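Local coordinates for protein Ton_1535 (Thermococcus onnurineus, PDB 3ZPJ) that is of unknown function but folds as an all-helical alpha-solenoid containing a left-handed helical turn, at residues Ile245-Arg256 against His285-Leu293. Numbering follows the deposited sequence.
Sequences IGELEVALWMKR and HIARLLTEL
Leu248, Leu289 and Leu293 interlock as knobs into holes where segments 245-256 and 285-293, nearly parallel at 22°, pack side by side in the alpha-solenoid. Leu248 enters among Ile286, Leu289, Leu290 and Leu293; in return, Leu289 drops between Ile245, Leu248, Glu249 and Leu252. Leu293 buries the most surface of any residue here, its CD2 pressing onto the backbone of Leu252, 3.6 Å from its CA. At the other end Ile245 CD1 meets Ile286 CG1 at 3.5 Å, the two side chains crossing at about a right angle. Within 285-293, Leu289 CD1 lies over one face of the His285 ring, offset toward its rim.

Lys255, Arg256 and Glu292 form the more solvent-exposed side, near the C-terminal ends. There Arg256, extended from CG to NE, lays its guanidinium over Leu252 CG and sends NH2 to Glu292 OE1 in a 2.9 Å salt bridge, bent to 133° at the hydrogen. Lys255 runs past Leu293 and turns at chi4 (75°), bringing NZ 3.0 Å from Leu293 O, above the carbonyl plane; NZ also bonds Tyr262 OH. A methionine in its place would probably leave Leu293 O and Tyr262 without this shared amine. The interlocked leucines probably fix the helix spacing, while the Lys255 and Arg256 bonds link the C-terminal ends.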
# COMPACT_ATOMS: atom_id res chain seq x y z
N ILE A 245 -16.45 -3.00 -9.36
CA ILE A 245 -15.36 -2.07 -9.62
C ILE A 245 -14.03 -2.79 -9.44
O ILE A 245 -13.12 -2.63 -10.24
CB ILE A 245 -15.41 -0.83 -8.70
CG1 ILE A 245 -16.29 0.26 -9.30
CG2 ILE A 245 -14.03 -0.23 -8.51
CD1 ILE A 245 -17.73 -0.04 -9.30
N GLY A 246 -13.94 -3.60 -8.39
CA GLY A 246 -12.67 -4.23 -8.05
C GLY A 246 -12.25 -5.20 -9.15
O GLY A 246 -11.09 -5.23 -9.56
N GLU A 247 -13.21 -5.97 -9.63
CA GLU A 247 -12.92 -6.90 -10.71
C GLU A 247 -12.49 -6.15 -11.97
O GLU A 247 -11.54 -6.54 -12.63
CB GLU A 247 -14.09 -7.86 -10.94
CG GLU A 247 -14.25 -8.90 -9.82
CD GLU A 247 -15.51 -9.76 -9.93
OE1 GLU A 247 -16.43 -9.42 -10.70
OE2 GLU A 247 -15.58 -10.80 -9.23
N LEU A 248 -13.15 -5.03 -12.26
CA LEU A 248 -12.78 -4.20 -13.41
C LEU A 248 -11.39 -3.59 -13.28
O LEU A 248 -10.63 -3.56 -14.25
CB LEU A 248 -13.82 -3.11 -13.66
CG LEU A 248 -15.18 -3.68 -14.08
CD1 LEU A 248 -16.22 -2.59 -14.31
CD2 LEU A 248 -15.00 -4.49 -15.33
N GLU A 249 -11.06 -3.09 -12.09
CA GLU A 249 -9.74 -2.53 -11.85
C GLU A 249 -8.70 -3.62 -12.09
O GLU A 249 -7.65 -3.37 -12.67
CB GLU A 249 -9.64 -1.94 -10.42
CG GLU A 249 -10.54 -0.73 -10.19
CD GLU A 249 -10.35 -0.05 -8.82
OE1 GLU A 249 -10.11 -0.76 -7.81
OE2 GLU A 249 -10.49 1.20 -8.75
N VAL A 250 -9.00 -4.84 -11.65
CA VAL A 250 -8.06 -5.93 -11.84
C VAL A 250 -7.91 -6.26 -13.32
O VAL A 250 -6.80 -6.45 -13.81
CB VAL A 250 -8.45 -7.17 -11.03
CG1 VAL A 250 -7.79 -8.41 -11.60
CG2 VAL A 250 -8.04 -6.97 -9.59
N ALA A 251 -9.03 -6.31 -14.04
CA ALA A 251 -8.98 -6.57 -15.47
C ALA A 251 -8.10 -5.51 -16.14
O ALA A 251 -7.31 -5.82 -17.03
CB ALA A 251 -10.37 -6.56 -16.07
N LEU A 252 -8.22 -4.28 -15.68
CA LEU A 252 -7.47 -3.18 -16.26
C LEU A 252 -5.96 -3.36 -16.01
O LEU A 252 -5.13 -3.07 -16.87
CB LEU A 252 -7.96 -1.84 -15.68
CG LEU A 252 -7.39 -0.58 -16.32
CD1 LEU A 252 -7.58 -0.62 -17.84
CD2 LEU A 252 -8.07 0.64 -15.72
N TRP A 253 -5.61 -3.84 -14.83
CA TRP A 253 -4.20 -4.04 -14.55
C TRP A 253 -3.66 -5.21 -15.38
O TRP A 253 -2.56 -5.15 -15.92
CB TRP A 253 -3.94 -4.25 -13.05
CG TRP A 253 -2.51 -4.56 -12.83
CD1 TRP A 253 -1.97 -5.78 -12.56
CD2 TRP A 253 -1.43 -3.65 -12.92
NE1 TRP A 253 -0.60 -5.68 -12.46
CE2 TRP A 253 -0.24 -4.37 -12.67
CE3 TRP A 253 -1.34 -2.27 -13.16
CZ2 TRP A 253 1.01 -3.78 -12.68
CZ3 TRP A 253 -0.10 -1.68 -13.18
CH2 TRP A 253 1.07 -2.43 -12.93
N MET A 254 -4.47 -6.26 -15.51
CA MET A 254 -4.07 -7.40 -16.31
C MET A 254 -3.84 -6.94 -17.75
O MET A 254 -2.93 -7.43 -18.43
CB MET A 254 -5.13 -8.51 -16.23
CG MET A 254 -5.39 -8.98 -14.81
SD MET A 254 -6.61 -10.28 -14.68
CE MET A 254 -5.79 -11.47 -15.69
N LYS A 255 -4.66 -6.00 -18.20
CA LYS A 255 -4.60 -5.54 -19.57
C LYS A 255 -3.29 -4.81 -19.79
O LYS A 255 -2.71 -4.89 -20.86
CB LYS A 255 -5.77 -4.61 -19.87
CG LYS A 255 -5.88 -4.12 -21.32
CD LYS A 255 -6.92 -3.02 -21.39
CE LYS A 255 -6.74 -2.12 -22.61
NZ LYS A 255 -7.20 -2.79 -23.86
N ARG A 256 -2.83 -4.12 -18.76
CA ARG A 256 -1.65 -3.28 -18.87
C ARG A 256 -0.33 -4.05 -18.74
O ARG A 256 0.71 -3.60 -19.22
CB ARG A 256 -1.76 -2.14 -17.86
CG ARG A 256 -2.92 -1.23 -18.25
CD ARG A 256 -3.18 -0.10 -17.27
NE ARG A 256 -4.12 0.86 -17.84
CZ ARG A 256 -4.65 1.87 -17.17
NH1 ARG A 256 -4.35 2.05 -15.89
NH2 ARG A 256 -5.50 2.71 -17.77
N HIS A 285 -17.63 6.04 -12.47
CA HIS A 285 -16.41 5.28 -12.27
C HIS A 285 -16.35 4.09 -13.22
O HIS A 285 -15.32 3.82 -13.86
CB HIS A 285 -16.32 4.83 -10.81
CG HIS A 285 -14.98 4.29 -10.43
ND1 HIS A 285 -13.86 4.45 -11.22
CD2 HIS A 285 -14.57 3.58 -9.35
CE1 HIS A 285 -12.82 3.87 -10.64
NE2 HIS A 285 -13.23 3.34 -9.51
N ILE A 286 -17.46 3.37 -13.33
CA ILE A 286 -17.52 2.21 -14.20
C ILE A 286 -17.36 2.61 -15.66
O ILE A 286 -16.70 1.91 -16.44
CB ILE A 286 -18.81 1.41 -13.96
CG1 ILE A 286 -18.74 0.72 -12.59
CG2 ILE A 286 -19.02 0.37 -15.04
CD1 ILE A 286 -20.07 0.20 -12.08
N ALA A 287 -17.94 3.76 -16.03
CA ALA A 287 -17.82 4.28 -17.39
C ALA A 287 -16.36 4.58 -17.75
O ALA A 287 -15.90 4.30 -18.85
CB ALA A 287 -18.69 5.53 -17.58
N ARG A 288 -15.63 5.13 -16.80
CA ARG A 288 -14.23 5.43 -17.05
C ARG A 288 -13.45 4.11 -17.16
O ARG A 288 -12.64 3.95 -18.08
CB ARG A 288 -13.68 6.30 -15.92
CG ARG A 288 -12.19 6.56 -15.96
CD ARG A 288 -11.72 6.89 -14.54
NE ARG A 288 -12.65 7.81 -13.90
CZ ARG A 288 -12.94 7.83 -12.59
NH1 ARG A 288 -12.37 6.96 -11.77
NH2 ARG A 288 -13.81 8.72 -12.12
N LEU A 289 -13.72 3.18 -16.25
CA LEU A 289 -13.01 1.89 -16.26
C LEU A 289 -13.22 1.16 -17.57
O LEU A 289 -12.25 0.71 -18.18
CB LEU A 289 -13.43 1.01 -15.08
CG LEU A 289 -12.82 1.43 -13.74
CD1 LEU A 289 -13.49 0.75 -12.57
CD2 LEU A 289 -11.35 1.12 -13.75
N LEU A 290 -14.47 1.08 -18.02
CA LEU A 290 -14.78 0.39 -19.25
C LEU A 290 -14.15 1.06 -20.48
O LEU A 290 -13.77 0.39 -21.45
CB LEU A 290 -16.28 0.25 -19.41
CG LEU A 290 -16.90 -0.70 -18.40
CD1 LEU A 290 -18.41 -0.57 -18.38
CD2 LEU A 290 -16.48 -2.13 -18.71
N THR A 291 -14.05 2.39 -20.44
CA THR A 291 -13.38 3.09 -21.53
C THR A 291 -11.89 2.73 -21.58
O THR A 291 -11.40 2.30 -22.63
CB THR A 291 -13.57 4.60 -21.44
OG1 THR A 291 -14.96 4.89 -21.62
CG2 THR A 291 -12.77 5.30 -22.52
N GLU A 292 -11.18 2.88 -20.47
CA GLU A 292 -9.75 2.55 -20.43
C GLU A 292 -9.52 1.08 -20.76
O GLU A 292 -8.47 0.70 -21.28
CB GLU A 292 -9.12 2.91 -19.08
CG GLU A 292 -9.32 4.38 -18.72
CD GLU A 292 -8.70 4.79 -17.38
OE1 GLU A 292 -7.89 4.02 -16.81
OE2 GLU A 292 -9.02 5.90 -16.90
N LEU A 293 -10.51 0.25 -20.48
CA LEU A 293 -10.41 -1.17 -20.81
C LEU A 293 -10.54 -1.40 -22.32
O LEU A 293 -10.02 -2.38 -22.85
CB LEU A 293 -11.47 -1.97 -20.07
CG LEU A 293 -11.15 -2.31 -18.61
CD1 LEU A 293 -12.43 -2.64 -17.84
CD2 LEU A 293 -10.16 -3.46 -18.56